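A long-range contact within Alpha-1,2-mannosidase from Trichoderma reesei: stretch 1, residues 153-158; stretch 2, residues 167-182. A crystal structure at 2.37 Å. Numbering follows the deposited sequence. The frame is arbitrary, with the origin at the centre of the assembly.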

# COMPACT_ATOMS: atom_id res chain seq x y z
N GLY A 153 5.11 -18.93 16.41
CA GLY A 153 4.17 -18.91 15.31
C GLY A 153 4.28 -17.56 14.62
O GLY A 153 3.72 -17.37 13.54
N VAL A 154 4.99 -16.62 15.23
CA VAL A 154 5.19 -15.30 14.63
C VAL A 154 6.08 -15.58 13.43
O VAL A 154 7.17 -16.14 13.56
CB VAL A 154 5.93 -14.31 15.58
CG1 VAL A 154 6.25 -13.00 14.85
CG2 VAL A 154 5.08 -14.03 16.81
N PRO A 155 5.62 -15.19 12.23
CA PRO A 155 6.39 -15.42 11.00
C PRO A 155 7.79 -14.82 10.98
O PRO A 155 8.04 -13.74 11.51
CB PRO A 155 5.49 -14.81 9.92
CG PRO A 155 4.85 -13.67 10.66
CD PRO A 155 4.46 -14.32 11.97
N ASP A 156 8.71 -15.56 10.35
CA ASP A 156 10.08 -15.13 10.17
C ASP A 156 9.93 -14.28 8.91
O ASP A 156 9.28 -14.71 7.96
CB ASP A 156 10.95 -16.36 9.89
CG ASP A 156 12.42 -16.02 9.72
OD1 ASP A 156 13.24 -16.72 10.36
OD2 ASP A 156 12.75 -15.10 8.94
N PRO A 157 10.51 -13.07 8.88
CA PRO A 157 10.44 -12.15 7.73
C PRO A 157 11.07 -12.62 6.42
O PRO A 157 10.68 -12.18 5.34
CB PRO A 157 11.10 -10.89 8.27
CG PRO A 157 12.16 -11.44 9.17
CD PRO A 157 11.41 -12.53 9.92
N THR A 158 12.05 -13.51 6.51
CA THR A 158 12.74 -14.00 5.33
C THR A 158 12.81 -15.52 5.24
O THR A 158 13.03 -16.21 6.24
CB THR A 158 14.19 -13.46 5.29
OG1 THR A 158 14.17 -12.03 5.38
CG2 THR A 158 14.90 -13.86 4.01
N ARG A 167 13.51 -21.34 6.67
CA ARG A 167 13.31 -20.08 7.39
C ARG A 167 14.67 -19.42 7.48
O ARG A 167 15.69 -20.12 7.47
CB ARG A 167 12.89 -20.39 8.83
CG ARG A 167 11.64 -19.76 9.32
CD ARG A 167 11.47 -20.17 10.77
NE ARG A 167 12.46 -19.50 11.61
CZ ARG A 167 12.79 -19.88 12.83
NH1 ARG A 167 12.20 -20.95 13.37
NH2 ARG A 167 13.68 -19.20 13.53
N SER A 168 14.71 -18.10 7.60
CA SER A 168 15.99 -17.42 7.71
C SER A 168 16.51 -17.60 9.15
O SER A 168 17.72 -17.58 9.39
CB SER A 168 15.85 -15.92 7.40
OG SER A 168 15.29 -15.24 8.51
N GLY A 169 15.59 -17.77 10.09
CA GLY A 169 15.98 -17.95 11.48
C GLY A 169 16.07 -16.65 12.26
O GLY A 169 16.69 -16.61 13.33
N ALA A 170 15.47 -15.58 11.74
CA ALA A 170 15.50 -14.30 12.45
C ALA A 170 14.87 -14.49 13.82
O ALA A 170 14.05 -15.39 14.01
CB ALA A 170 14.73 -13.25 11.66
N SER A 171 15.25 -13.64 14.77
CA SER A 171 14.72 -13.73 16.12
C SER A 171 13.58 -12.75 16.40
O SER A 171 12.98 -12.78 17.48
CB SER A 171 15.85 -13.50 17.13
OG SER A 171 16.46 -12.24 16.92
N SER A 172 13.28 -11.88 15.43
CA SER A 172 12.20 -10.91 15.57
C SER A 172 11.77 -10.38 14.21
O SER A 172 12.47 -10.56 13.22
CB SER A 172 12.63 -9.73 16.45
OG SER A 172 13.56 -8.91 15.78
N ASN A 173 10.62 -9.71 14.19
CA ASN A 173 10.06 -9.14 12.98
C ASN A 173 9.30 -7.88 13.40
O ASN A 173 9.10 -7.65 14.60
CB ASN A 173 9.11 -10.18 12.36
CG ASN A 173 8.83 -9.94 10.88
OD1 ASN A 173 9.27 -8.95 10.29
ND2 ASN A 173 8.09 -10.86 10.27
N ASN A 174 8.89 -7.06 12.43
CA ASN A 174 8.13 -5.85 12.73
C ASN A 174 6.63 -6.11 12.54
O ASN A 174 6.25 -7.01 11.79
CB ASN A 174 8.58 -4.64 11.88
CG ASN A 174 8.48 -4.88 10.37
OD1 ASN A 174 9.44 -5.34 9.73
ND2 ASN A 174 7.32 -4.57 9.80
N VAL A 175 5.80 -5.32 13.22
CA VAL A 175 4.36 -5.49 13.16
C VAL A 175 3.77 -5.32 11.76
O VAL A 175 2.81 -6.00 11.41
CB VAL A 175 3.62 -4.52 14.15
CG1 VAL A 175 4.05 -4.84 15.57
CG2 VAL A 175 3.91 -3.07 13.80
N ALA A 176 4.33 -4.43 10.95
CA ALA A 176 3.79 -4.28 9.61
C ALA A 176 3.93 -5.58 8.82
O ALA A 176 2.97 -6.05 8.22
CB ALA A 176 4.48 -3.13 8.87
N GLU A 177 5.12 -6.18 8.82
CA GLU A 177 5.34 -7.41 8.06
C GLU A 177 4.63 -8.63 8.64
O GLU A 177 4.28 -9.56 7.92
CB GLU A 177 6.85 -7.67 7.92
CG GLU A 177 7.57 -6.45 7.32
CD GLU A 177 8.96 -6.75 6.80
OE1 GLU A 177 9.79 -5.83 6.79
OE2 GLU A 177 9.22 -7.90 6.37
N ILE A 178 4.40 -8.62 9.95
CA ILE A 178 3.70 -9.70 10.62
C ILE A 178 2.19 -9.54 10.41
O ILE A 178 1.48 -10.51 10.15
CB ILE A 178 3.94 -9.67 12.13
CG1 ILE A 178 5.41 -9.97 12.45
CG2 ILE A 178 3.01 -10.67 12.82
CD1 ILE A 178 5.76 -9.80 13.91
N GLY A 179 1.72 -8.30 10.52
CA GLY A 179 0.30 -8.01 10.39
C GLY A 179 -0.24 -7.69 9.01
O GLY A 179 -1.37 -7.20 8.90
N SER A 180 0.52 -7.96 7.97
CA SER A 180 0.06 -7.69 6.62
C SER A 180 -0.03 -8.97 5.80
O SER A 180 0.13 -8.94 4.58
CB SER A 180 0.99 -6.70 5.92
OG SER A 180 0.93 -5.42 6.53
N LEU A 181 -0.30 -10.09 6.48
CA LEU A 181 -0.40 -11.39 5.82
C LEU A 181 -1.79 -12.01 5.95
O LEU A 181 -2.20 -12.82 5.11
CB LEU A 181 0.61 -12.35 6.44
CG LEU A 181 2.04 -11.81 6.54
CD1 LEU A 181 2.92 -12.81 7.29
CD2 LEU A 181 2.57 -11.54 5.15
N VAL A 182 -2.50 -11.61 7.01
CA VAL A 182 -3.83 -12.13 7.32
C VAL A 182 -4.88 -12.00 6.21
O VAL A 182 -5.64 -12.95 5.97
CB VAL A 182 -4.37 -11.50 8.64
CG1 VAL A 182 -4.43 -9.98 8.53
CG2 VAL A 182 -5.73 -12.07 8.96
O HOH W 1 8.42 -10.20 5.66
O HOH W 2 12.05 -9.06 4.77

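Stretch 1 is irregular and runs alongside a longer segment that forms a loop, a short strand (172-174) and then a helix (175-178). The nearest CA pairs are Thr158-Ser168 (5.3 Å), Asp156-Ala170 (5.9 Å), Pro157-Asn173 (6.1 Å) and Pro155-Ile178 (6.3 Å), and the two segments together bury 533 Å².

Asp156 organises the polar end. Its CA-to-CB bond points sideways, but chi1 of -179° (t) brings the carboxylate nearer to the turn. There OD1 accepts three hydrogen bonds: from Gly169 N at 2.6 Å, from Ala170 N at 2.9 Å and from Arg167 NE at 3.1 Å. The last, with an N-H...O angle of 160°, belongs to a salt bridge that meets the guanidinium at its edge, near its plane. Asp156 OD2 takes Ser168 OG at 2.6 Å, a contact made with Ser168 chi1 at 78° (p), and also accepts Thr158 N at 3.0 Å within its own stretch. One carboxylate thus gathers donors from both segments, and Ser168 N to Thr158 O (2.9 Å) adds a backbone link. Gly169 has phi/psi of 91/17, where a CB would be jammed against the preceding carbonyl.

The CA-to-CB bond of Asn173 points toward stretch 1, and its chi1 is -160° (t). Its ND2 donates to Pro155 O (3.1 Å, 150°), while its OD1 accepts Asn174 N (2.9 Å), so both ends of the amide are engaged.

The remaining contacts are largely apolar. Val154 CG1, with chi1 t, lies 3.4 Å from Ile178 CD1, which is extended by an m, t rotamer. The Pro155 ring places CD 4.0 Å from Ile178 CG2 and CG 4.0 Å from Leu181 CD1, while Pro157 CD packs 3.8 Å from Ala170 CB. Water 1 links Pro157 to Glu177, donating to Pro157 O (3.0 Å) and Glu177 OE2 (2.5 Å).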